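Local coordinates for protein ECXA (Escherichia coli, PDB 4L63) that probably acts as a zinc-dependent metallopeptidase of the metzincin type, cleaving peptide bonds with the help of a histidine-bound zinc ion, at residues Y29-P38 / R89-N97; S105-T116 / H160-L168. All blocks are in the same frame, centred on the assembly; numbering follows the deposited sequence.

Interaction 1: residues Y29-P38 / R89-N97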
ATOM      1  N   TYR A  29       1.865   1.718 -31.774  1.00 74.11           N
ATOM      2  CA  TYR A  29       1.862   0.495 -32.575  1.00 76.14           C
ATOM      3  C   TYR A  29       0.505   0.177 -33.209  1.00 79.84           C
ATOM      4  O   TYR A  29       0.419  -0.623 -34.144  1.00 81.76           O
ATOM      5  CB  TYR A  29       2.308  -0.690 -31.719  1.00 73.53           C
ATOM      6  CG  TYR A  29       3.714  -0.560 -31.174  1.00 76.21           C
ATOM      7  CD1 TYR A  29       4.774  -0.199 -32.004  1.00 72.49           C
ATOM      8  CD2 TYR A  29       3.982  -0.796 -29.832  1.00 67.51           C
ATOM      9  CE1 TYR A  29       6.060  -0.081 -31.511  1.00 70.47           C
ATOM     10  CE2 TYR A  29       5.269  -0.679 -29.327  1.00 65.46           C
ATOM     11  CZ  TYR A  29       6.302  -0.320 -30.168  1.00 70.40           C
ATOM     12  OH  TYR A  29       7.581  -0.206 -29.667  1.00 65.14           O
ATOM     13  N   GLY A  30      -0.545   0.815 -32.707  1.00 78.76           N
ATOM     14  CA  GLY A  30      -1.902   0.430 -33.049  1.00 81.15           C
ATOM     15  C   GLY A  30      -2.411  -0.513 -31.975  1.00 78.90           C
ATOM     16  O   GLY A  30      -1.648  -0.904 -31.084  1.00 78.86           O
ATOM     17  N   PRO A  31      -3.704  -0.874 -32.035  1.00 80.70           N
ATOM     18  CA  PRO A  31      -4.294  -1.817 -31.076  1.00 79.15           C
ATOM     19  C   PRO A  31      -3.603  -3.183 -31.092  1.00 80.83           C
ATOM     20  O   PRO A  31      -3.595  -3.880 -30.073  1.00 76.43           O
ATOM     21  CB  PRO A  31      -5.747  -1.935 -31.550  1.00 82.43           C
ATOM     22  CG  PRO A  31      -6.004  -0.669 -32.298  1.00 86.61           C
ATOM     23  CD  PRO A  31      -4.707  -0.348 -32.978  1.00 86.89           C
ATOM     24  N   VAL A  32      -3.029  -3.545 -32.237  1.00 81.07           N
ATOM     25  CA  VAL A  32      -2.316  -4.811 -32.406  1.00 81.21           C
ATOM     26  C   VAL A  32      -0.865  -4.569 -32.832  1.00 83.97           C
ATOM     27  O   VAL A  32      -0.599  -3.772 -33.734  1.00 82.36           O
ATOM     28  CB  VAL A  32      -3.017  -5.713 -33.446  1.00 85.90           C
ATOM     29  CG1 VAL A  32      -3.224  -4.958 -34.752  1.00 92.52           C
ATOM     30  CG2 VAL A  32      -2.215  -6.988 -33.673  1.00 87.44           C
ATOM     31  N   ILE A  33       0.078  -5.242 -32.178  1.00 81.63           N
ATOM     32  CA  ILE A  33       1.487  -5.011 -32.482  1.00 77.54           C
ATOM     33  C   ILE A  33       1.983  -5.912 -33.615  1.00 80.61           C
ATOM     34  O   ILE A  33       2.216  -7.113 -33.430  1.00 80.70           O
ATOM     35  CB  ILE A  33       2.372  -5.195 -31.230  1.00 73.65           C
ATOM     36  CG1 ILE A  33       2.020  -4.122 -30.196  1.00 70.84           C
ATOM     37  CG2 ILE A  33       3.848  -5.137 -31.595  1.00 73.42           C
ATOM     38  CD1 ILE A  33       2.880  -4.159 -28.944  1.00 67.15           C
ATOM     39  N   ASN A  34       2.137  -5.308 -34.788  1.00 83.37           N
ATOM     40  CA  ASN A  34       2.593  -6.010 -35.972  1.00 86.73           C
ATOM     41  C   ASN A  34       4.115  -6.085 -35.967  1.00 85.61           C
ATOM     42  O   ASN A  34       4.776  -5.071 -35.772  1.00 84.08           O
ATOM     43  CB  ASN A  34       2.088  -5.276 -37.213  1.00 90.40           C
ATOM     44  CG  ASN A  34       0.681  -5.676 -37.600  1.00 95.97           C
ATOM     45  OD1 ASN A  34       0.150  -6.685 -37.133  1.00 97.28           O
ATOM     46  ND2 ASN A  34       0.033  -4.825 -38.384  1.00100.32           N
ATOM     47  N   TYR A  35       4.682  -7.268 -36.166  1.00 93.49           N
ATOM     48  CA  TYR A  35       6.138  -7.374 -36.125  1.00 91.72           C
ATOM     49  C   TYR A  35       6.718  -8.351 -37.143  1.00 95.50           C
ATOM     50  O   TYR A  35       6.075  -9.335 -37.508  1.00100.89           O
ATOM     51  CB  TYR A  35       6.591  -7.761 -34.718  1.00 85.83           C
ATOM     52  CG  TYR A  35       6.209  -9.159 -34.296  1.00 85.29           C
ATOM     53  CD1 TYR A  35       4.968  -9.418 -33.722  1.00 84.06           C
ATOM     54  CD2 TYR A  35       7.097 -10.215 -34.444  1.00 86.22           C
ATOM     55  CE1 TYR A  35       4.619 -10.692 -33.324  1.00 81.77           C
ATOM     56  CE2 TYR A  35       6.755 -11.492 -34.050  1.00 87.91           C
ATOM     57  CZ  TYR A  35       5.518 -11.725 -33.489  1.00 88.89           C
ATOM     58  OH  TYR A  35       5.175 -12.996 -33.093  1.00 83.51           O
ATOM     59  N   THR A  36       7.938  -8.067 -37.595  1.00 91.31           N
ATOM     60  CA  THR A  36       8.616  -8.917 -38.572  1.00 96.03           C
ATOM     61  C   THR A  36       9.759  -9.707 -37.938  1.00 99.07           C
ATOM     62  O   THR A  36      10.484  -9.194 -37.081  1.00 95.23           O
ATOM     63  CB  THR A  36       9.173  -8.094 -39.757  1.00100.80           C
ATOM     64  OG1 THR A  36      10.338  -7.370 -39.342  1.00 96.38           O
ATOM     65  CG2 THR A  36       8.126  -7.123 -40.288  1.00100.27           C
ATOM     66  N   VAL A  37       9.905 -10.964 -38.357  1.00106.24           N
ATOM     67  CA  VAL A  37      10.985 -11.828 -37.881  1.00109.37           C
ATOM     68  C   VAL A  37      11.588 -12.642 -39.031  1.00115.16           C
ATOM     69  O   VAL A  37      10.940 -13.535 -39.574  1.00119.58           O
ATOM     70  CB  VAL A  37      10.505 -12.798 -36.780  1.00105.07           C
ATOM     71  CG1 VAL A  37      11.631 -13.732 -36.371  1.00102.50           C
ATOM     72  CG2 VAL A  37       9.992 -12.033 -35.572  1.00100.65           C
ATOM     73  N   PRO A  38      12.847 -12.412 -39.348  1.00117.06           N
ATOM     74  CA  PRO A  38      13.507 -13.111 -40.451  1.00120.81           C
ATOM     75  C   PRO A  38      13.701 -14.620 -40.265  1.00128.29           C
ATOM     76  O   PRO A  38      13.870 -15.087 -39.153  1.00121.44           O
ATOM     77  CB  PRO A  38      14.833 -12.385 -40.537  1.00118.51           C
ATOM     78  CG  PRO A  38      14.465 -10.970 -40.180  1.00114.78           C
ATOM     79  CD  PRO A  38      13.255 -11.004 -39.285  1.00111.15           C
ATOM     80  N   ARG A  89       6.362   1.583 -40.735  1.00117.20           N
ATOM     81  CA  ARG A  89       6.496   1.694 -39.286  1.00113.69           C
ATOM     82  C   ARG A  89       6.028   0.417 -38.590  1.00113.24           C
ATOM     83  O   ARG A  89       4.892   0.332 -38.121  1.00116.95           O
ATOM     84  CB  ARG A  89       5.706   2.897 -38.767  1.00112.54           C
ATOM     85  N   VAL A  90       6.912  -0.575 -38.530  1.00109.13           N
ATOM     86  CA  VAL A  90       6.588  -1.880 -37.955  1.00101.55           C
ATOM     87  C   VAL A  90       7.726  -2.367 -37.050  1.00 92.00           C
ATOM     88  O   VAL A  90       8.897  -2.127 -37.338  1.00 89.32           O
ATOM     89  CB  VAL A  90       6.307  -2.922 -39.071  1.00 97.86           C
ATOM     90  CG1 VAL A  90       6.179  -4.327 -38.504  1.00 94.67           C
ATOM     91  CG2 VAL A  90       5.049  -2.551 -39.842  1.00 97.85           C
ATOM     92  N   VAL A  91       7.380  -3.035 -35.952  1.00 86.69           N
ATOM     93  CA  VAL A  91       8.382  -3.581 -35.042  1.00 84.21           C
ATOM     94  C   VAL A  91       9.262  -4.605 -35.760  1.00 87.50           C
ATOM     95  O   VAL A  91       8.760  -5.497 -36.442  1.00 92.31           O
ATOM     96  CB  VAL A  91       7.727  -4.237 -33.809  1.00 81.71           C
ATOM     97  CG1 VAL A  91       8.774  -4.925 -32.944  1.00 79.49           C
ATOM     98  CG2 VAL A  91       6.960  -3.200 -33.013  1.00 79.56           C
ATOM     99  N   SER A  92      10.575  -4.463 -35.612  1.00 85.47           N
ATOM    100  CA  SER A  92      11.520  -5.308 -36.330  1.00 89.34           C
ATOM    101  C   SER A  92      12.417  -6.111 -35.396  1.00 92.50           C
ATOM    102  O   SER A  92      13.055  -5.556 -34.498  1.00 91.28           O
ATOM    103  CB  SER A  92      12.383  -4.456 -37.257  1.00 90.88           C
ATOM    104  OG  SER A  92      11.594  -3.506 -37.947  1.00 93.24           O
ATOM    105  N   PHE A  93      12.458  -7.421 -35.610  1.00 86.98           N
ATOM    106  CA  PHE A  93      13.405  -8.280 -34.912  1.00 85.62           C
ATOM    107  C   PHE A  93      14.506  -8.679 -35.888  1.00 89.31           C
ATOM    108  O   PHE A  93      14.253  -8.795 -37.083  1.00 91.90           O
ATOM    109  CB  PHE A  93      12.709  -9.515 -34.338  1.00 85.13           C
ATOM    110  CG  PHE A  93      11.839  -9.221 -33.148  1.00 81.95           C
ATOM    111  CD1 PHE A  93      10.558  -8.718 -33.314  1.00 82.31           C
ATOM    112  CD2 PHE A  93      12.305  -9.443 -31.860  1.00 82.15           C
ATOM    113  CE1 PHE A  93       9.755  -8.442 -32.215  1.00 80.07           C
ATOM    114  CE2 PHE A  93      11.507  -9.168 -30.756  1.00 76.00           C
ATOM    115  CZ  PHE A  93      10.231  -8.666 -30.937  1.00 76.46           C
ATOM    116  N   SER A  94      15.723  -8.867 -35.386  1.00 87.28           N
ATOM    117  CA  SER A  94      16.844  -9.252 -36.237  1.00 97.17           C
ATOM    118  C   SER A  94      18.044  -9.735 -35.433  1.00 95.41           C
ATOM    119  O   SER A  94      18.084  -9.615 -34.204  1.00 84.86           O
ATOM    120  CB  SER A  94      17.269  -8.084 -37.134  1.00 91.71           C
ATOM    121  OG  SER A  94      17.685  -6.972 -36.361  1.00 97.17           O
ATOM    122  N   THR A  95      19.022 -10.284 -36.145  1.00 91.01           N
ATOM    123  CA  THR A  95      20.269 -10.723 -35.541  1.00 90.00           C
ATOM    124  C   THR A  95      21.411  -9.860 -36.061  1.00 92.08           C
ATOM    125  O   THR A  95      21.343  -9.335 -37.174  1.00 95.70           O
ATOM    126  CB  THR A  95      20.566 -12.204 -35.846  1.00 94.03           C
ATOM    127  OG1 THR A  95      20.592 -12.401 -37.264  1.00 96.61           O
ATOM    128  CG2 THR A  95      19.501 -13.100 -35.240  1.00 91.71           C
ATOM    129  N   THR A  96      22.455  -9.711 -35.254  1.00 89.08           N
ATOM    130  CA  THR A  96      23.623  -8.931 -35.648  1.00 90.07           C
ATOM    131  C   THR A  96      24.912  -9.641 -35.246  1.00 97.29           C
ATOM    132  O   THR A  96      24.883 -10.620 -34.501  1.00 92.45           O
ATOM    133  CB  THR A  96      23.613  -7.525 -35.012  1.00 89.06           C
ATOM    134  OG1 THR A  96      23.559  -7.642 -33.584  1.00 83.32           O
ATOM    135  CG2 THR A  96      22.421  -6.710 -35.500  1.00 87.41           C
ATOM    136  N   ASN A  97      26.042  -9.140 -35.734  1.00103.27           N
ATOM    137  CA  ASN A  97      27.342  -9.696 -35.378  1.00112.84           C
ATOM    138  C   ASN A  97      28.354  -8.609 -35.034  1.00112.49           C
ATOM    139  O   ASN A  97      29.336  -8.419 -35.750  1.00118.93           O
ATOM    140  CB  ASN A  97      27.889 -10.566 -36.516  1.00123.58           C
ATOM    141  CG  ASN A  97      27.592 -12.043 -36.322  1.00127.84           C
ATOM    142  OD1 ASN A  97      28.295 -12.733 -35.583  1.00129.36           O
ATOM    143  ND2 ASN A  97      26.555 -12.536 -36.992  1.00129.83           N
TER
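T36 bonds to strand 91-96 through both its N and its O: the N donates to V91 O at 2.9 Å, and the O accepts from F93 N at 3.0 Å. Both bonds are nearly straight, as expected where two parallel strands run in register, Y35 beside V91 and T36 beside S92. One step back the pairing slackens, and V91 N reaches N34 O only through a weak bond of 3.3 Å. Apolar side chains gather on the face of the sheet that carries Y35 and V91. V91 CG2 sits against Y29 CE1 at 3.6 Å and also touches I33 CG2, while Y35 CB lies beside V91 CB. With chi1 at 68°, the Y35 ring stands between its own N and carbonyl carbon, where CD2 meets F93 CE1 at 3.9 Å; the two ring planes are inclined at 71°. V37 CG2 packs on F93 CB. T36 and S92 point to the other face, and T36 CG2 touches V90 CG1 just before the strand. Helix 60-70 covers Y35, V37 and F93, helix 146-165 covers V91 and F93 through I165 and I162, and strand 78-80 pairs with the far edge of strand 33-36.

Interaction 2: residues S105-T116 / H160-L168. With ZN (zinc ion), chain G.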
ATOM      1  N   SER A 105      19.733  -5.840 -27.644  1.00 66.08           N
ATOM      2  CA  SER A 105      19.605  -4.391 -27.776  1.00 66.44           C
ATOM      3  C   SER A 105      18.297  -4.005 -28.476  1.00 71.15           C
ATOM      4  O   SER A 105      17.891  -4.654 -29.445  1.00 68.90           O
ATOM      5  CB  SER A 105      20.806  -3.829 -28.546  1.00 74.44           C
ATOM      6  OG  SER A 105      20.727  -2.423 -28.683  1.00 76.68           O
ATOM      7  N   THR A 106      17.647  -2.949 -27.991  1.00 64.38           N
ATOM      8  CA  THR A 106      16.382  -2.495 -28.572  1.00 65.62           C
ATOM      9  C   THR A 106      16.334  -0.978 -28.737  1.00 65.31           C
ATOM     10  O   THR A 106      16.708  -0.232 -27.828  1.00 62.78           O
ATOM     11  CB  THR A 106      15.170  -2.940 -27.710  1.00 63.94           C
ATOM     12  OG1 THR A 106      15.039  -4.365 -27.763  1.00 64.85           O
ATOM     13  CG2 THR A 106      13.876  -2.304 -28.202  1.00 65.04           C
ATOM     14  N   ILE A 107      15.875  -0.525 -29.899  1.00 68.00           N
ATOM     15  CA  ILE A 107      15.600   0.891 -30.115  1.00 68.00           C
ATOM     16  C   ILE A 107      14.103   1.171 -30.046  1.00 73.24           C
ATOM     17  O   ILE A 107      13.345   0.736 -30.912  1.00 70.40           O
ATOM     18  CB  ILE A 107      16.118   1.379 -31.477  1.00 71.18           C
ATOM     19  CG1 ILE A 107      17.630   1.195 -31.586  1.00 71.49           C
ATOM     20  CG2 ILE A 107      15.735   2.837 -31.694  1.00 71.30           C
ATOM     21  CD1 ILE A 107      18.212   1.803 -32.860  1.00 75.92           C
ATOM     22  N   PHE A 108      13.679   1.901 -29.018  1.00 65.35           N
ATOM     23  CA  PHE A 108      12.277   2.283 -28.890  1.00 65.34           C
ATOM     24  C   PHE A 108      11.989   3.503 -29.747  1.00 67.38           C
ATOM     25  O   PHE A 108      12.536   4.583 -29.514  1.00 66.17           O
ATOM     26  CB  PHE A 108      11.907   2.567 -27.432  1.00 62.03           C
ATOM     27  CG  PHE A 108      10.446   2.886 -27.228  1.00 62.10           C
ATOM     28  CD1 PHE A 108       9.492   1.880 -27.239  1.00 62.85           C
ATOM     29  CD2 PHE A 108      10.028   4.193 -27.025  1.00 61.56           C
ATOM     30  CE1 PHE A 108       8.147   2.171 -27.047  1.00 63.08           C
ATOM     31  CE2 PHE A 108       8.690   4.491 -26.828  1.00 61.78           C
ATOM     32  CZ  PHE A 108       7.747   3.478 -26.844  1.00 62.57           C
ATOM     33  N   ASP A 109      11.122   3.320 -30.735  1.00 69.83           N
ATOM     34  CA  ASP A 109      10.802   4.372 -31.691  1.00 72.01           C
ATOM     35  C   ASP A 109       9.327   4.763 -31.620  1.00 72.36           C
ATOM     36  O   ASP A 109       8.450   3.974 -31.975  1.00 73.77           O
ATOM     37  CB  ASP A 109      11.164   3.922 -33.107  1.00 77.01           C
ATOM     38  CG  ASP A 109      10.764   4.933 -34.159  1.00 78.06           C
ATOM     39  OD1 ASP A 109      10.740   6.144 -33.851  1.00 77.09           O
ATOM     40  OD2 ASP A 109      10.475   4.514 -35.300  1.00 94.84           O
ATOM     41  N   PRO A 110       9.053   5.993 -31.163  1.00 71.21           N
ATOM     42  CA  PRO A 110       7.685   6.502 -31.020  1.00 71.52           C
ATOM     43  C   PRO A 110       6.914   6.548 -32.343  1.00 75.26           C
ATOM     44  O   PRO A 110       5.687   6.662 -32.330  1.00 75.76           O
ATOM     45  CB  PRO A 110       7.897   7.911 -30.460  1.00 70.00           C
ATOM     46  CG  PRO A 110       9.219   7.833 -29.748  1.00 67.66           C
ATOM     47  CD  PRO A 110      10.049   6.921 -30.598  1.00 69.37           C
ATOM     48  N   SER A 111       7.621   6.458 -33.465  1.00 77.41           N
ATOM     49  CA  SER A 111       6.968   6.414 -34.769  1.00 86.68           C
ATOM     50  C   SER A 111       6.399   5.027 -35.065  1.00 87.38           C
ATOM     51  O   SER A 111       5.586   4.864 -35.973  1.00 92.88           O
ATOM     52  CB  SER A 111       7.943   6.827 -35.875  1.00 87.68           C
ATOM     53  OG  SER A 111       8.236   8.211 -35.797  1.00 88.76           O
ATOM     54  N   GLY A 112       6.833   4.032 -34.298  1.00 81.25           N
ATOM     55  CA  GLY A 112       6.333   2.679 -34.450  1.00 81.21           C
ATOM     56  C   GLY A 112       7.363   1.691 -34.957  1.00 82.24           C
ATOM     57  O   GLY A 112       7.193   0.482 -34.801  1.00 82.32           O
ATOM     58  N   ASN A 113       8.432   2.198 -35.570  1.00 85.18           N
ATOM     59  CA  ASN A 113       9.493   1.339 -36.089  1.00 84.92           C
ATOM     60  C   ASN A 113      10.549   1.000 -35.036  1.00 81.92           C
ATOM     61  O   ASN A 113      11.736   1.290 -35.207  1.00 81.47           O
ATOM     62  CB  ASN A 113      10.165   1.985 -37.300  1.00 87.21           C
ATOM     63  CG  ASN A 113      11.081   1.025 -38.027  1.00101.59           C
ATOM     64  OD1 ASN A 113      10.846  -0.183 -38.036  1.00107.54           O
ATOM     65  ND2 ASN A 113      12.141   1.554 -38.628  1.00 98.88           N
ATOM     66  N   SER A 114      10.102   0.384 -33.945  1.00 79.00           N
ATOM     67  CA  SER A 114      10.999  -0.071 -32.895  1.00 76.54           C
ATOM     68  C   SER A 114      11.742  -1.316 -33.363  1.00 80.12           C
ATOM     69  O   SER A 114      11.148  -2.208 -33.975  1.00 79.87           O
ATOM     70  CB  SER A 114      10.221  -0.358 -31.609  1.00 73.44           C
ATOM     71  OG  SER A 114       9.783   0.850 -31.016  1.00 71.74           O
ATOM     72  N   ARG A 115      13.041  -1.368 -33.092  1.00 78.45           N
ATOM     73  CA  ARG A 115      13.858  -2.471 -33.572  1.00 78.40           C
ATOM     74  C   ARG A 115      14.562  -3.200 -32.437  1.00 77.06           C
ATOM     75  O   ARG A 115      15.186  -2.582 -31.572  1.00 75.56           O
ATOM     76  CB  ARG A 115      14.886  -1.971 -34.594  1.00 79.68           C
ATOM     77  CG  ARG A 115      14.533  -0.639 -35.248  1.00 81.15           C
ATOM     78  CD  ARG A 115      15.615  -0.197 -36.224  1.00 82.68           C
ATOM     79  NE  ARG A 115      16.899   0.022 -35.560  1.00 84.66           N
ATOM     80  CZ  ARG A 115      18.077  -0.043 -36.174  1.00 86.94           C
ATOM     81  NH1 ARG A 115      19.196   0.163 -35.494  1.00 87.39           N
ATOM     82  NH2 ARG A 115      18.137  -0.319 -37.470  1.00 89.87           N
ATOM     83  N   THR A 116      14.449  -4.522 -32.445  1.00 76.50           N
ATOM     84  CA  THR A 116      15.167  -5.357 -31.494  1.00 75.16           C
ATOM     85  C   THR A 116      16.200  -6.214 -32.211  1.00 76.03           C
ATOM     86  O   THR A 116      15.882  -6.901 -33.179  1.00 77.55           O
ATOM     87  CB  THR A 116      14.214  -6.269 -30.706  1.00 75.98           C
ATOM     88  OG1 THR A 116      13.541  -5.501 -29.699  1.00 73.68           O
ATOM     89  CG2 THR A 116      14.985  -7.396 -30.037  1.00 73.82           C
ATOM     90  N   HIS A 160      13.268  -9.721 -22.097  1.00 52.25           N
ATOM     91  CA  HIS A 160      13.763  -8.432 -21.617  1.00 51.69           C
ATOM     92  C   HIS A 160      13.657  -7.363 -22.712  1.00 50.96           C
ATOM     93  O   HIS A 160      13.172  -6.262 -22.465  1.00 48.43           O
ATOM     94  CB  HIS A 160      15.209  -8.579 -21.129  1.00 49.71           C
ATOM     95  CG  HIS A 160      15.856  -7.294 -20.711  1.00 51.75           C
ATOM     96  ND1 HIS A 160      15.795  -6.809 -19.421  1.00 45.08           N
ATOM     97  CD2 HIS A 160      16.591  -6.401 -21.416  1.00 48.27           C
ATOM     98  CE1 HIS A 160      16.464  -5.669 -19.353  1.00 45.62           C
ATOM     99  NE2 HIS A 160      16.956  -5.401 -20.550  1.00 46.03           N
ATOM    100  N   GLU A 161      14.084  -7.698 -23.926  1.00 53.25           N
ATOM    101  CA  GLU A 161      14.018  -6.745 -25.031  1.00 56.95           C
ATOM    102  C   GLU A 161      12.566  -6.415 -25.419  1.00 54.45           C
ATOM    103  O   GLU A 161      12.272  -5.278 -25.797  1.00 54.02           O
ATOM    104  CB  GLU A 161      14.797  -7.272 -26.243  1.00 59.56           C
ATOM    105  CG  GLU A 161      16.311  -7.394 -26.019  1.00 66.32           C
ATOM    106  CD  GLU A 161      16.939  -6.159 -25.375  1.00 67.26           C
ATOM    107  OE1 GLU A 161      16.679  -5.033 -25.847  1.00 62.28           O
ATOM    108  OE2 GLU A 161      17.706  -6.318 -24.401  1.00 72.46           O
ATOM    109  N   ILE A 162      11.668  -7.397 -25.316  1.00 55.30           N
ATOM    110  CA  ILE A 162      10.228  -7.160 -25.491  1.00 55.41           C
ATOM    111  C   ILE A 162       9.720  -6.086 -24.520  1.00 53.69           C
ATOM    112  O   ILE A 162       8.893  -5.243 -24.873  1.00 52.13           O
ATOM    113  CB  ILE A 162       9.381  -8.439 -25.252  1.00 56.61           C
ATOM    114  CG1 ILE A 162       9.860  -9.617 -26.102  1.00 68.54           C
ATOM    115  CG2 ILE A 162       7.912  -8.161 -25.535  1.00 59.71           C
ATOM    116  CD1 ILE A 162       9.616  -9.471 -27.563  1.00 65.26           C
ATOM    117  N   GLY A 163      10.207  -6.137 -23.286  1.00 49.55           N
ATOM    118  CA  GLY A 163       9.876  -5.117 -22.302  1.00 46.60           C
ATOM    119  C   GLY A 163      10.169  -3.726 -22.841  1.00 46.69           C
ATOM    120  O   GLY A 163       9.358  -2.808 -22.689  1.00 45.49           O
ATOM    121  N   HIS A 164      11.323  -3.584 -23.497  1.00 47.57           N
ATOM    122  CA  HIS A 164      11.741  -2.319 -24.090  1.00 47.85           C
ATOM    123  C   HIS A 164      10.835  -1.926 -25.261  1.00 53.48           C
ATOM    124  O   HIS A 164      10.474  -0.757 -25.413  1.00 49.74           O
ATOM    125  CB  HIS A 164      13.194  -2.407 -24.558  1.00 49.06           C
ATOM    126  CG  HIS A 164      14.192  -2.386 -23.442  1.00 47.86           C
ATOM    127  ND1 HIS A 164      14.070  -1.548 -22.355  1.00 44.52           N
ATOM    128  CD2 HIS A 164      15.329  -3.095 -23.244  1.00 48.18           C
ATOM    129  CE1 HIS A 164      15.089  -1.741 -21.536  1.00 43.87           C
ATOM    130  NE2 HIS A 164      15.865  -2.677 -22.050  1.00 47.02           N
ATOM    131  N   ILE A 165      10.484  -2.907 -26.092  1.00 52.59           N
ATOM    132  CA  ILE A 165       9.537  -2.680 -27.188  1.00 56.80           C
ATOM    133  C   ILE A 165       8.246  -2.087 -26.632  1.00 54.29           C
ATOM    134  O   ILE A 165       7.662  -1.174 -27.220  1.00 55.41           O
ATOM    135  CB  ILE A 165       9.213  -3.979 -27.956  1.00 61.16           C
ATOM    136  CG1 ILE A 165      10.439  -4.477 -28.717  1.00 70.53           C
ATOM    137  CG2 ILE A 165       8.071  -3.753 -28.947  1.00 60.84           C
ATOM    138  CD1 ILE A 165      10.900  -3.530 -29.791  1.00 80.10           C
ATOM    139  N   LEU A 166       7.838  -2.594 -25.470  1.00 51.55           N
ATOM    140  CA  LEU A 166       6.574  -2.216 -24.850  1.00 54.02           C
ATOM    141  C   LEU A 166       6.665  -0.960 -23.988  1.00 53.91           C
ATOM    142  O   LEU A 166       5.730  -0.647 -23.260  1.00 53.93           O
ATOM    143  CB  LEU A 166       6.040  -3.378 -24.002  1.00 49.85           C
ATOM    144  CG  LEU A 166       5.721  -4.657 -24.784  1.00 54.95           C
ATOM    145  CD1 LEU A 166       5.325  -5.792 -23.856  1.00 51.82           C
ATOM    146  CD2 LEU A 166       4.638  -4.393 -25.830  1.00 55.41           C
ATOM    147  N   GLY A 167       7.790  -0.250 -24.055  1.00 47.20           N
ATOM    148  CA  GLY A 167       7.883   1.054 -23.421  1.00 45.43           C
ATOM    149  C   GLY A 167       8.499   1.065 -22.031  1.00 44.36           C
ATOM    150  O   GLY A 167       8.481   2.098 -21.344  1.00 41.13           O
ATOM    151  N   LEU A 168       9.047  -0.067 -21.604  1.00 42.03           N
ATOM    152  CA  LEU A 168       9.710  -0.110 -20.301  1.00 39.72           C
ATOM    153  C   LEU A 168      11.206   0.156 -20.427  1.00 39.83           C
ATOM    154  O   LEU A 168      11.822  -0.115 -21.464  1.00 41.74           O
ATOM    155  CB  LEU A 168       9.480  -1.457 -19.618  1.00 39.60           C
ATOM    156  CG  LEU A 168       8.010  -1.792 -19.355  1.00 40.10           C
ATOM    157  CD1 LEU A 168       7.891  -3.079 -18.555  1.00 38.74           C
ATOM    158  CD2 LEU A 168       7.309  -0.640 -18.643  1.00 38.11           C
TER
HETATM  159 ZN    ZN G 301      17.716  -3.557 -21.263  1.00 56.60          ZN
HETATM  160  O   HOH W   1      18.952  -4.242 -23.315  1.00 50.71           O
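Strand 105-107 runs almost parallel to helix 160-165, 9° between their directions and 8.0 Å between their axes, with T106 opposite E161 and F108 opposite I165. T106 OG1 carries the polar contact: it donates to E161 OE1 at 2.6 Å, using the anti lone pair of that oxygen, and accepts from T116 OG1 on the adjoining strand. This chain of two hydroxyl bonds links both strands to the carboxylate. The E161 chain bends at chi2 (-47°), which brings the carboxylate back alongside T106; OE2, the other oxygen, receives a 2.7 Å bond from the water bound to zinc. The threonine therefore helps to fix the rotation of the group that holds this water.

Away from these bonds the contact turns apolar. T106 CG2 packs against H164 CB and the tip of I165, whose CD1 also touches S114 CB at 3.7 Å and lies against T116 OG1. F108 has CG anti to its backbone N (chi1 -176°), which carries the ring to the end of the helix; CE1 presents the ring edge to I165 O at 3.4 Å and touches G167 CA. There G167 closes the helix in a Schellman motif, and L168 O accepts from H164 ND1 at 2.8 Å, nearly in the imidazole plane, so the ring is held with NE2 toward the metal. Zinc is bound by H160 NE2 at 2.1 Å, H164 NE2 at 2.2 Å and the water, with H170 as the third histidine. A helix carrying HExxH, followed by a glycine turn and a third histidine, is the hallmark of the metzincin active site. E161 is the glutamate of that pattern, and its bond from the zinc-bound water is consistent with the general-base role this residue has in metzincins; strand 104-107 is the antiparallel edge strand beside the cleft.

How the interactions relate
The two contacts follow one another along the chain: interaction 1 is complete before the first residue of interaction 2, and their centres lie about 9 Å apart. They share one mixed sheet, in which strand 91-96 of interaction 1 neighbours strand 115-119 of interaction 2 and joins it through a probable bond from T116 N to S92 O, 2.7 Å long. A second tie runs from Y29 OH to I165 O, at 2.6 Å, where helix 146-165 ends. Interaction 1 thus joins two of the parallel strands beneath the helix, whereas interaction 2 sets the helix against the sheet's antiparallel edge, beside the zinc. The side chain of F93 in interaction 1 is about 13 Å from the zinc ion.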